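Local coordinates for protein potential RNA-dependent RNA polymerase (Human picobirnavirus, PDB 5I62) that polymerises RNA from ribonucleoside triphosphates on an RNA template, probably serving both transcription and replication of the viral genome, at residues A113-E117 and R336-H340; L230-W234 and S354-G358; E461-D465 and A529-R533. Residue numbers count along the deposited sequence, not the author numbering.

Contact 1: residues A113-E117 and R336-H340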
ATOM      1  N   ALA A 113     -11.575 -22.514  -6.569  1.00 17.45           N
ATOM      2  CA  ALA A 113     -12.308 -21.401  -7.166  1.00 21.41           C
ATOM      3  C   ALA A 113     -11.356 -20.274  -7.567  1.00 19.90           C
ATOM      4  O   ALA A 113     -11.464 -19.706  -8.663  1.00 18.56           O
ATOM      5  CB  ALA A 113     -13.375 -20.901  -6.195  1.00 20.46           C
ATOM      6  N   ALA A 114     -10.390 -19.961  -6.711  1.00 17.37           N
ATOM      7  CA  ALA A 114      -9.442 -18.899  -7.039  1.00 18.86           C
ATOM      8  C   ALA A 114      -8.622 -19.260  -8.272  1.00 19.90           C
ATOM      9  O   ALA A 114      -8.423 -18.426  -9.168  1.00 21.59           O
ATOM     10  CB  ALA A 114      -8.542 -18.615  -5.841  1.00 20.58           C
ATOM     11  N   LYS A 115      -8.133 -20.505  -8.332  1.00 19.67           N
ATOM     12  CA  LYS A 115      -7.353 -20.965  -9.481  1.00 22.29           C
ATOM     13  C   LYS A 115      -8.171 -20.897 -10.763  1.00 23.17           C
ATOM     14  O   LYS A 115      -7.637 -20.611 -11.840  1.00 19.97           O
ATOM     15  CB  LYS A 115      -6.866 -22.397  -9.256  1.00 20.78           C
ATOM     16  CG  LYS A 115      -5.820 -22.575  -8.149  1.00 23.39           C
ATOM     17  CD  LYS A 115      -5.378 -24.042  -8.063  1.00 25.49           C
ATOM     18  CE  LYS A 115      -4.546 -24.300  -6.799  1.00 29.99           C
ATOM     19  NZ  LYS A 115      -4.092 -25.731  -6.647  1.00 28.59           N
ATOM     20  N   SER A 116      -9.471 -21.189 -10.667  1.00 22.92           N
ATOM     21  CA  SER A 116     -10.312 -21.224 -11.855  1.00 23.91           C
ATOM     22  C   SER A 116     -10.408 -19.864 -12.519  1.00 23.70           C
ATOM     23  O   SER A 116     -10.617 -19.789 -13.732  1.00 25.02           O
ATOM     24  CB  SER A 116     -11.706 -21.731 -11.494  1.00 26.92           C
ATOM     25  OG  SER A 116     -11.608 -23.065 -11.053  1.00 37.12           O
ATOM     26  N   GLU A 117     -10.262 -18.777 -11.753  1.00 25.31           N
ATOM     27  CA  GLU A 117     -10.345 -17.458 -12.371  1.00 24.78           C
ATOM     28  C   GLU A 117      -9.226 -17.204 -13.370  1.00 23.83           C
ATOM     29  O   GLU A 117      -9.367 -16.321 -14.210  1.00 24.19           O
ATOM     30  CB  GLU A 117     -10.348 -16.354 -11.323  1.00 26.53           C
ATOM     31  CG  GLU A 117     -11.534 -16.393 -10.393  1.00 27.75           C
ATOM     32  CD  GLU A 117     -11.623 -15.142  -9.537  1.00 34.38           C
ATOM     33  OE1 GLU A 117     -11.261 -15.213  -8.337  1.00 26.44           O
ATOM     34  OE2 GLU A 117     -12.036 -14.081 -10.068  1.00 35.17           O
ATOM     35  N   ARG A 336      -8.363 -13.130  -2.129  1.00 15.98           N
ATOM     36  CA  ARG A 336      -9.377 -13.589  -3.067  1.00 17.91           C
ATOM     37  C   ARG A 336      -9.895 -14.974  -2.673  1.00 17.76           C
ATOM     38  O   ARG A 336     -11.100 -15.231  -2.751  1.00 15.10           O
ATOM     39  CB  ARG A 336      -8.835 -13.583  -4.493  1.00 19.31           C
ATOM     40  CG  ARG A 336      -9.884 -14.000  -5.557  1.00 16.37           C
ATOM     41  CD  ARG A 336     -11.111 -13.081  -5.542  1.00 20.65           C
ATOM     42  NE  ARG A 336     -11.793 -13.059  -6.840  1.00 19.57           N
ATOM     43  CZ  ARG A 336     -12.690 -12.147  -7.199  1.00 20.18           C
ATOM     44  NH1 ARG A 336     -13.035 -11.183  -6.353  1.00 16.10           N
ATOM     45  NH2 ARG A 336     -13.227 -12.190  -8.409  1.00 17.33           N
ATOM     46  N   VAL A 337      -9.006 -15.861  -2.200  1.00 14.64           N
ATOM     47  CA  VAL A 337      -9.443 -17.153  -1.657  1.00 16.92           C
ATOM     48  C   VAL A 337     -10.406 -16.959  -0.487  1.00 17.15           C
ATOM     49  O   VAL A 337     -11.423 -17.661  -0.372  1.00 17.07           O
ATOM     50  CB  VAL A 337      -8.230 -18.006  -1.247  1.00 19.45           C
ATOM     51  CG1 VAL A 337      -8.697 -19.329  -0.622  1.00 14.97           C
ATOM     52  CG2 VAL A 337      -7.336 -18.272  -2.463  1.00 14.85           C
ATOM     53  N   LEU A 338     -10.079 -16.033   0.420  1.00 13.98           N
ATOM     54  CA  LEU A 338     -10.955 -15.746   1.554  1.00 16.15           C
ATOM     55  C   LEU A 338     -12.364 -15.371   1.089  1.00 14.09           C
ATOM     56  O   LEU A 338     -13.365 -15.801   1.677  1.00 14.01           O
ATOM     57  CB  LEU A 338     -10.355 -14.618   2.403  1.00 16.55           C
ATOM     58  CG  LEU A 338      -9.130 -14.899   3.274  1.00 16.39           C
ATOM     59  CD1 LEU A 338      -8.638 -13.588   3.907  1.00 17.16           C
ATOM     60  CD2 LEU A 338      -9.465 -15.929   4.355  1.00 17.32           C
ATOM     61  N   GLN A 339     -12.455 -14.549   0.042  1.00 16.12           N
ATOM     62  CA  GLN A 339     -13.759 -14.126  -0.461  1.00 14.28           C
ATOM     63  C   GLN A 339     -14.526 -15.314  -1.020  1.00 14.05           C
ATOM     64  O   GLN A 339     -15.719 -15.484  -0.745  1.00 15.79           O
ATOM     65  CB  GLN A 339     -13.581 -13.029  -1.524  1.00 13.52           C
ATOM     66  CG  GLN A 339     -12.930 -11.731  -0.976  1.00 13.74           C
ATOM     67  CD  GLN A 339     -12.961 -10.592  -1.987  1.00 14.80           C
ATOM     68  OE1 GLN A 339     -12.854 -10.811  -3.186  1.00 16.12           O
ATOM     69  NE2 GLN A 339     -13.171  -9.372  -1.498  1.00 16.55           N
ATOM     70  N   HIS A 340     -13.859 -16.152  -1.816  1.00 13.25           N
ATOM     71  CA  HIS A 340     -14.518 -17.346  -2.335  1.00 15.12           C
ATOM     72  C   HIS A 340     -14.982 -18.246  -1.203  1.00 18.87           C
ATOM     73  O   HIS A 340     -16.095 -18.793  -1.243  1.00 17.09           O
ATOM     74  CB  HIS A 340     -13.575 -18.124  -3.250  1.00 16.70           C
ATOM     75  CG  HIS A 340     -13.483 -17.569  -4.632  1.00 18.41           C
ATOM     76  ND1 HIS A 340     -14.564 -17.532  -5.487  1.00 17.73           N
ATOM     77  CD2 HIS A 340     -12.449 -17.007  -5.304  1.00 17.00           C
ATOM     78  CE1 HIS A 340     -14.195 -16.982  -6.633  1.00 20.07           C
ATOM     79  NE2 HIS A 340     -12.915 -16.656  -6.546  1.00 22.61           N
TER
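E117 reaches across to helix 327-345. Its carboxylate meets R336 side-on. R336 NE donates to E117 OE1 at 2.7 Å and R336 NH2 to E117 OE2 at 2.8 Å, a two-pronged salt bridge. E117 OE1 also accepts a hydrogen bond from H340 NE2 at 2.8 Å. R336 and H340 are four residues apart, one helical turn, so both present nitrogens to one carboxylate. H340 is the second large contributor. A113 CB rests over a face of the H340 ring, 3.8 Å from its centroid, as a CH-pi contact. A114 is the third. A114 CB packs on V337 CG2 at 3.6 Å, and its small side chain lets the CA atoms of A114 and V337 come within 5.7 Å. F106 and helix 271-284 cover V337 further. Helix 327-345 is the helix of motif B in the palm, so the contact joins helix 108-116 to the palm. The carboxylate offsets the arginine charge and orients the imidazole, with NE2 as donor.

Contact 2: residues L230-W234 and S354-G358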
ATOM      1  N   LEU A 230      -7.388  -8.880 -14.013  1.00 21.59           N
ATOM      2  CA  LEU A 230      -7.872  -9.721 -12.915  1.00 25.86           C
ATOM      3  C   LEU A 230      -7.946  -8.964 -11.588  1.00 26.31           C
ATOM      4  O   LEU A 230      -8.828  -9.233 -10.765  1.00 26.10           O
ATOM      5  CB  LEU A 230      -6.987 -10.955 -12.765  1.00 23.16           C
ATOM      6  CG  LEU A 230      -7.085 -11.951 -13.918  1.00 29.20           C
ATOM      7  CD1 LEU A 230      -5.958 -12.971 -13.852  1.00 29.20           C
ATOM      8  CD2 LEU A 230      -8.435 -12.630 -13.856  1.00 29.13           C
ATOM      9  N   VAL A 231      -7.003  -8.064 -11.338  1.00 21.60           N
ATOM     10  CA  VAL A 231      -6.996  -7.227 -10.135  1.00 19.36           C
ATOM     11  C   VAL A 231      -7.087  -5.778 -10.584  1.00 19.86           C
ATOM     12  O   VAL A 231      -6.058  -5.165 -10.885  1.00 19.91           O
ATOM     13  CB  VAL A 231      -5.738  -7.462  -9.287  1.00 19.49           C
ATOM     14  CG1 VAL A 231      -5.715  -6.524  -8.055  1.00 18.47           C
ATOM     15  CG2 VAL A 231      -5.641  -8.917  -8.871  1.00 17.95           C
ATOM     16  N   PRO A 232      -8.289  -5.200 -10.661  1.00 18.06           N
ATOM     17  CA  PRO A 232      -8.423  -3.858 -11.253  1.00 16.65           C
ATOM     18  C   PRO A 232      -7.580  -2.791 -10.560  1.00 19.33           C
ATOM     19  O   PRO A 232      -7.096  -1.887 -11.241  1.00 17.48           O
ATOM     20  CB  PRO A 232      -9.925  -3.559 -11.123  1.00 20.08           C
ATOM     21  CG  PRO A 232     -10.586  -4.935 -11.130  1.00 20.08           C
ATOM     22  CD  PRO A 232      -9.597  -5.821 -10.356  1.00 19.56           C
ATOM     23  N   ALA A 233      -7.383  -2.881  -9.238  1.00 17.30           N
ATOM     24  CA  ALA A 233      -6.586  -1.875  -8.534  1.00 17.94           C
ATOM     25  C   ALA A 233      -5.125  -1.869  -8.983  1.00 19.95           C
ATOM     26  O   ALA A 233      -4.430  -0.869  -8.774  1.00 20.02           O
ATOM     27  CB  ALA A 233      -6.672  -2.085  -7.025  1.00 17.86           C
ATOM     28  N   TRP A 234      -4.646  -2.958  -9.578  1.00 16.87           N
ATOM     29  CA  TRP A 234      -3.320  -2.971 -10.188  1.00 21.89           C
ATOM     30  C   TRP A 234      -3.300  -2.270 -11.536  1.00 21.42           C
ATOM     31  O   TRP A 234      -2.217  -2.014 -12.069  1.00 20.88           O
ATOM     32  CB  TRP A 234      -2.810  -4.405 -10.382  1.00 20.52           C
ATOM     33  CG  TRP A 234      -2.426  -5.104  -9.121  1.00 22.79           C
ATOM     34  CD1 TRP A 234      -2.353  -4.561  -7.869  1.00 26.89           C
ATOM     35  CD2 TRP A 234      -2.071  -6.484  -8.981  1.00 20.68           C
ATOM     36  NE1 TRP A 234      -1.969  -5.521  -6.958  1.00 29.45           N
ATOM     37  CE2 TRP A 234      -1.792  -6.710  -7.617  1.00 29.12           C
ATOM     38  CE3 TRP A 234      -1.961  -7.546  -9.877  1.00 17.02           C
ATOM     39  CZ2 TRP A 234      -1.416  -7.965  -7.127  1.00 24.37           C
ATOM     40  CZ3 TRP A 234      -1.589  -8.783  -9.393  1.00 19.51           C
ATOM     41  CH2 TRP A 234      -1.324  -8.984  -8.029  1.00 21.56           C
ATOM     42  N   SER A 354     -16.784  -8.737  -7.151  1.00 16.09           N
ATOM     43  CA  SER A 354     -16.127  -8.393  -5.896  1.00 12.62           C
ATOM     44  C   SER A 354     -14.645  -8.127  -6.169  1.00 13.06           C
ATOM     45  O   SER A 354     -14.071  -8.611  -7.147  1.00 14.22           O
ATOM     46  CB  SER A 354     -16.285  -9.523  -4.871  1.00 13.76           C
ATOM     47  OG  SER A 354     -17.664  -9.840  -4.676  1.00 15.49           O
ATOM     48  N   GLN A 355     -14.015  -7.344  -5.288  1.00 12.91           N
ATOM     49  CA  GLN A 355     -12.634  -6.923  -5.498  1.00 14.73           C
ATOM     50  C   GLN A 355     -11.861  -6.984  -4.187  1.00 16.74           C
ATOM     51  O   GLN A 355     -12.436  -6.839  -3.103  1.00 14.78           O
ATOM     52  CB  GLN A 355     -12.546  -5.480  -6.030  1.00 14.85           C
ATOM     53  CG  GLN A 355     -13.185  -5.238  -7.356  1.00 18.57           C
ATOM     54  CD  GLN A 355     -12.965  -3.812  -7.819  1.00 16.54           C
ATOM     55  OE1 GLN A 355     -13.907  -3.027  -7.928  1.00 19.51           O
ATOM     56  NE2 GLN A 355     -11.707  -3.468  -8.065  1.00 13.23           N
ATOM     57  N   CYS A 356     -10.545  -7.162  -4.298  1.00 15.72           N
ATOM     58  CA  CYS A 356      -9.679  -7.017  -3.138  1.00 16.23           C
ATOM     59  C   CYS A 356      -8.289  -6.566  -3.573  1.00 18.58           C
ATOM     60  O   CYS A 356      -7.855  -6.805  -4.701  1.00 18.54           O
ATOM     61  CB  CYS A 356      -9.573  -8.311  -2.316  1.00 17.50           C
ATOM     62  SG  CYS A 356      -9.136  -9.780  -3.253  1.00 20.72           S
ATOM     63  N   LEU A 357      -7.597  -5.926  -2.642  1.00 17.96           N
ATOM     64  CA  LEU A 357      -6.239  -5.463  -2.878  1.00 21.78           C
ATOM     65  C   LEU A 357      -5.566  -5.392  -1.523  1.00 19.08           C
ATOM     66  O   LEU A 357      -6.007  -4.621  -0.667  1.00 20.97           O
ATOM     67  CB  LEU A 357      -6.215  -4.099  -3.561  1.00 21.41           C
ATOM     68  CG  LEU A 357      -4.801  -3.520  -3.677  1.00 23.87           C
ATOM     69  CD1 LEU A 357      -4.044  -4.217  -4.795  1.00 21.01           C
ATOM     70  CD2 LEU A 357      -4.838  -2.015  -3.893  1.00 23.14           C
ATOM     71  N   GLY A 358      -4.548  -6.221  -1.314  1.00 18.71           N
ATOM     72  CA  GLY A 358      -3.913  -6.258  -0.007  1.00 18.67           C
ATOM     73  C   GLY A 358      -4.939  -6.544   1.069  1.00 21.27           C
ATOM     74  O   GLY A 358      -5.687  -7.528   0.975  1.00 20.25           O
TER
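This contact sets a loop against motif C of the polymerase palm, the hairpin of strands 355-357 and 360-363 that carries the Gly-Asp-Asp sequence of viral RNA polymerases. The loop, 230-234, joins helices 208-228 and 237-250. A backbone hydrogen bond from W234 N to V231 O, 2.9 Å, lies within the loop. At S354, OG is hydrogen-bonded to N351 O and T364 N. Q355 then points its CB toward the loop, and its side chain lies against P232. C356 turns the other way, toward helix 327-345, while V231 CG1 comes 4.0 Å from C356 O. L357 faces the loop again and has the most surface covered. L357 CD2 meets A233 CB at 3.6 Å. L357 CD1 packs on W234 CD1 at 3.5 Å and, more loosely, on V231 CG1 at 4.3 Å. The indole NE1 of W234 is hydrogen-bonded to N328 OD1. G358 begins the Gly-Asp-Asp turn with positive phi, and its N and O are hydrogen-bonded to T332 OG1 and H335 ND1 of helix 327-345.

Contact 3: residues E461-D465 and A529-R533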
ATOM      1  N   GLU A 461     -14.759  21.389  -8.561  1.00 27.54           N
ATOM      2  CA  GLU A 461     -14.400  22.696  -9.108  1.00 28.39           C
ATOM      3  C   GLU A 461     -14.318  23.743  -8.009  1.00 28.01           C
ATOM      4  O   GLU A 461     -13.405  24.579  -8.008  1.00 28.70           O
ATOM      5  CB  GLU A 461     -15.403  23.137 -10.178  1.00 34.27           C
ATOM      6  CG  GLU A 461     -15.509  22.206 -11.364  1.00 31.86           C
ATOM      7  CD  GLU A 461     -14.249  22.194 -12.235  1.00 40.85           C
ATOM      8  OE1 GLU A 461     -13.314  23.001 -11.997  1.00 37.56           O
ATOM      9  OE2 GLU A 461     -14.186  21.353 -13.161  1.00 46.25           O
ATOM     10  N   GLU A 462     -15.286  23.732  -7.085  1.00 26.12           N
ATOM     11  CA  GLU A 462     -15.204  24.601  -5.921  1.00 30.01           C
ATOM     12  C   GLU A 462     -13.982  24.256  -5.088  1.00 29.49           C
ATOM     13  O   GLU A 462     -13.283  25.149  -4.592  1.00 26.47           O
ATOM     14  CB  GLU A 462     -16.469  24.486  -5.074  1.00 27.03           C
ATOM     15  CG  GLU A 462     -17.734  25.010  -5.751  1.00 35.74           C
ATOM     16  CD  GLU A 462     -18.390  23.996  -6.687  1.00 38.97           C
ATOM     17  OE1 GLU A 462     -17.772  22.954  -7.012  1.00 37.41           O
ATOM     18  OE2 GLU A 462     -19.542  24.244  -7.107  1.00 51.54           O
ATOM     19  N   PHE A 463     -13.705  22.960  -4.938  1.00 24.92           N
ATOM     20  CA  PHE A 463     -12.556  22.544  -4.154  1.00 21.38           C
ATOM     21  C   PHE A 463     -11.263  23.066  -4.767  1.00 22.29           C
ATOM     22  O   PHE A 463     -10.379  23.544  -4.045  1.00 21.21           O
ATOM     23  CB  PHE A 463     -12.522  21.026  -4.031  1.00 21.83           C
ATOM     24  CG  PHE A 463     -11.445  20.535  -3.120  1.00 20.53           C
ATOM     25  CD1 PHE A 463     -11.537  20.758  -1.754  1.00 22.91           C
ATOM     26  CD2 PHE A 463     -10.328  19.881  -3.626  1.00 17.67           C
ATOM     27  CE1 PHE A 463     -10.547  20.316  -0.894  1.00 21.28           C
ATOM     28  CE2 PHE A 463      -9.328  19.428  -2.769  1.00 20.77           C
ATOM     29  CZ  PHE A 463      -9.441  19.650  -1.399  1.00 21.70           C
ATOM     30  N   LEU A 464     -11.153  23.015  -6.100  1.00 21.59           N
ATOM     31  CA  LEU A 464      -9.952  23.510  -6.769  1.00 24.51           C
ATOM     32  C   LEU A 464      -9.785  25.015  -6.575  1.00 24.39           C
ATOM     33  O   LEU A 464      -8.677  25.492  -6.311  1.00 22.10           O
ATOM     34  CB  LEU A 464     -10.004  23.165  -8.251  1.00 23.89           C
ATOM     35  CG  LEU A 464      -8.751  23.534  -9.038  1.00 26.76           C
ATOM     36  CD1 LEU A 464      -7.519  22.809  -8.483  1.00 24.77           C
ATOM     37  CD2 LEU A 464      -8.957  23.218 -10.511  1.00 27.16           C
ATOM     38  N   ASP A 465     -10.873  25.781  -6.720  1.00 25.41           N
ATOM     39  CA  ASP A 465     -10.795  27.218  -6.481  1.00 26.31           C
ATOM     40  C   ASP A 465     -10.389  27.500  -5.041  1.00 26.48           C
ATOM     41  O   ASP A 465      -9.600  28.410  -4.774  1.00 27.77           O
ATOM     42  CB  ASP A 465     -12.131  27.887  -6.802  1.00 29.70           C
ATOM     43  CG  ASP A 465     -12.447  27.900  -8.297  1.00 30.99           C
ATOM     44  OD1 ASP A 465     -11.508  27.842  -9.117  1.00 34.17           O
ATOM     45  OD2 ASP A 465     -13.647  27.963  -8.649  1.00 37.71           O
ATOM     46  N   ALA A 529      -8.077  21.310 -15.542  1.00 25.18           N
ATOM     47  CA  ALA A 529      -8.896  22.311 -14.865  1.00 25.20           C
ATOM     48  C   ALA A 529      -8.115  23.602 -14.622  1.00 27.42           C
ATOM     49  O   ALA A 529      -8.653  24.704 -14.782  1.00 30.63           O
ATOM     50  CB  ALA A 529      -9.436  21.741 -13.554  1.00 25.09           C
ATOM     51  N   LEU A 530      -6.845  23.490 -14.230  1.00 26.94           N
ATOM     52  CA  LEU A 530      -6.034  24.686 -14.024  1.00 24.46           C
ATOM     53  C   LEU A 530      -5.814  25.442 -15.339  1.00 30.29           C
ATOM     54  O   LEU A 530      -6.008  26.661 -15.406  1.00 31.64           O
ATOM     55  CB  LEU A 530      -4.704  24.301 -13.386  1.00 23.13           C
ATOM     56  CG  LEU A 530      -4.827  23.869 -11.928  1.00 23.84           C
ATOM     57  CD1 LEU A 530      -3.540  23.195 -11.486  1.00 22.79           C
ATOM     58  CD2 LEU A 530      -5.150  25.077 -11.047  1.00 21.79           C
ATOM     59  N   LYS A 531      -5.394  24.728 -16.391  1.00 33.34           N
ATOM     60  CA  LYS A 531      -5.204  25.348 -17.703  1.00 34.82           C
ATOM     61  C   LYS A 531      -6.469  26.038 -18.198  1.00 36.83           C
ATOM     62  O   LYS A 531      -6.389  27.040 -18.917  1.00 40.72           O
ATOM     63  CB  LYS A 531      -4.771  24.306 -18.728  1.00 33.68           C
ATOM     64  CG  LYS A 531      -3.344  23.825 -18.606  1.00 37.04           C
ATOM     65  CD  LYS A 531      -3.066  22.799 -19.691  1.00 37.61           C
ATOM     66  CE  LYS A 531      -1.612  22.398 -19.722  1.00 38.17           C
ATOM     67  NZ  LYS A 531      -1.409  21.305 -20.704  1.00 45.27           N
ATOM     68  N   SER A 532      -7.644  25.510 -17.854  1.00 33.24           N
ATOM     69  CA  SER A 532      -8.874  26.174 -18.259  1.00 35.05           C
ATOM     70  C   SER A 532      -9.103  27.475 -17.499  1.00 40.87           C
ATOM     71  O   SER A 532      -9.909  28.301 -17.934  1.00 43.90           O
ATOM     72  CB  SER A 532     -10.062  25.240 -18.067  1.00 35.79           C
ATOM     73  OG  SER A 532     -10.635  25.426 -16.787  1.00 40.30           O
ATOM     74  N   ARG A 533      -8.419  27.671 -16.376  1.00 38.60           N
ATOM     75  CA  ARG A 533      -8.523  28.896 -15.597  1.00 40.18           C
ATOM     76  C   ARG A 533      -7.521  29.957 -16.042  1.00 41.39           C
ATOM     77  O   ARG A 533      -7.391  30.987 -15.372  1.00 43.42           O
ATOM     78  CB  ARG A 533      -8.344  28.586 -14.107  1.00 32.02           C
ATOM     79  CG  ARG A 533      -9.616  28.091 -13.418  1.00 35.89           C
ATOM     80  CD  ARG A 533      -9.279  27.196 -12.233  1.00 32.25           C
ATOM     81  NE  ARG A 533     -10.458  26.797 -11.471  1.00 31.81           N
ATOM     82  CZ  ARG A 533     -11.291  25.819 -11.829  1.00 35.53           C
ATOM     83  NH1 ARG A 533     -11.082  25.138 -12.952  1.00 29.92           N
ATOM     84  NH2 ARG A 533     -12.333  25.516 -11.059  1.00 35.13           N
TER
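R533 bridges E461 and D465 in a salt-bridge network that joins helix 460-469 to the end of helix 525-532, in what is probably the polymerase thumb. R533 NE donates to D465 OD1 at 2.8 Å, and R533 NH2 donates to E461 OE1 at 2.9 Å. R533 NH2 also donates to D465 OD1 at 3.1 Å, and R533 NH1 makes a weak hydrogen bond to E461 OE1 at 3.2 Å. E461 and D465 are one turn apart on helix 460-469, so both carboxylates meet the guanidinium along its edge. R533 NH1 also donates to A529 O at 3.1 Å, which ties the arginine back to the end of its own helix, 525-532. S532 OG donates to the same carbonyl oxygen of A529 at 2.9 Å. Beneath the charges lies L464, whose CD2 covers one face of the guanidinium, 3.7 Å from R533 CZ. L530 CD2 also approaches L464 CD1 at 4.2 Å. Helix 441-451 continues this apolar layer, with I451 against L464 and L448 against L530. The tightest apolar touch is L464 CD2 on A529 CB, at 3.4 Å.

In the fold
Contacts 1 and 2 adjoin, with centres about 12 Å apart. They join through R336 NH1 to S354 O at 2.9 Å and Q339 NE2 to Q355 O at 3.1 Å, both probable hydrogen bonds. Helix 327-345 therefore serves contact 1 and backs the strand of contact 2. All three are partly buried. Measured from contact centre to chain centre, contact 2 is the most central, at about 12 Å, and is mainly apolar. Contact 1, at about 21 Å, mixes a salt bridge with packing. Contact 3 is most peripheral, at about 29 Å. It shares no element with the others; its nearest atoms lie about 22 Å from contact 2. Like contact 1, it sets charges beside buried apolar side chains.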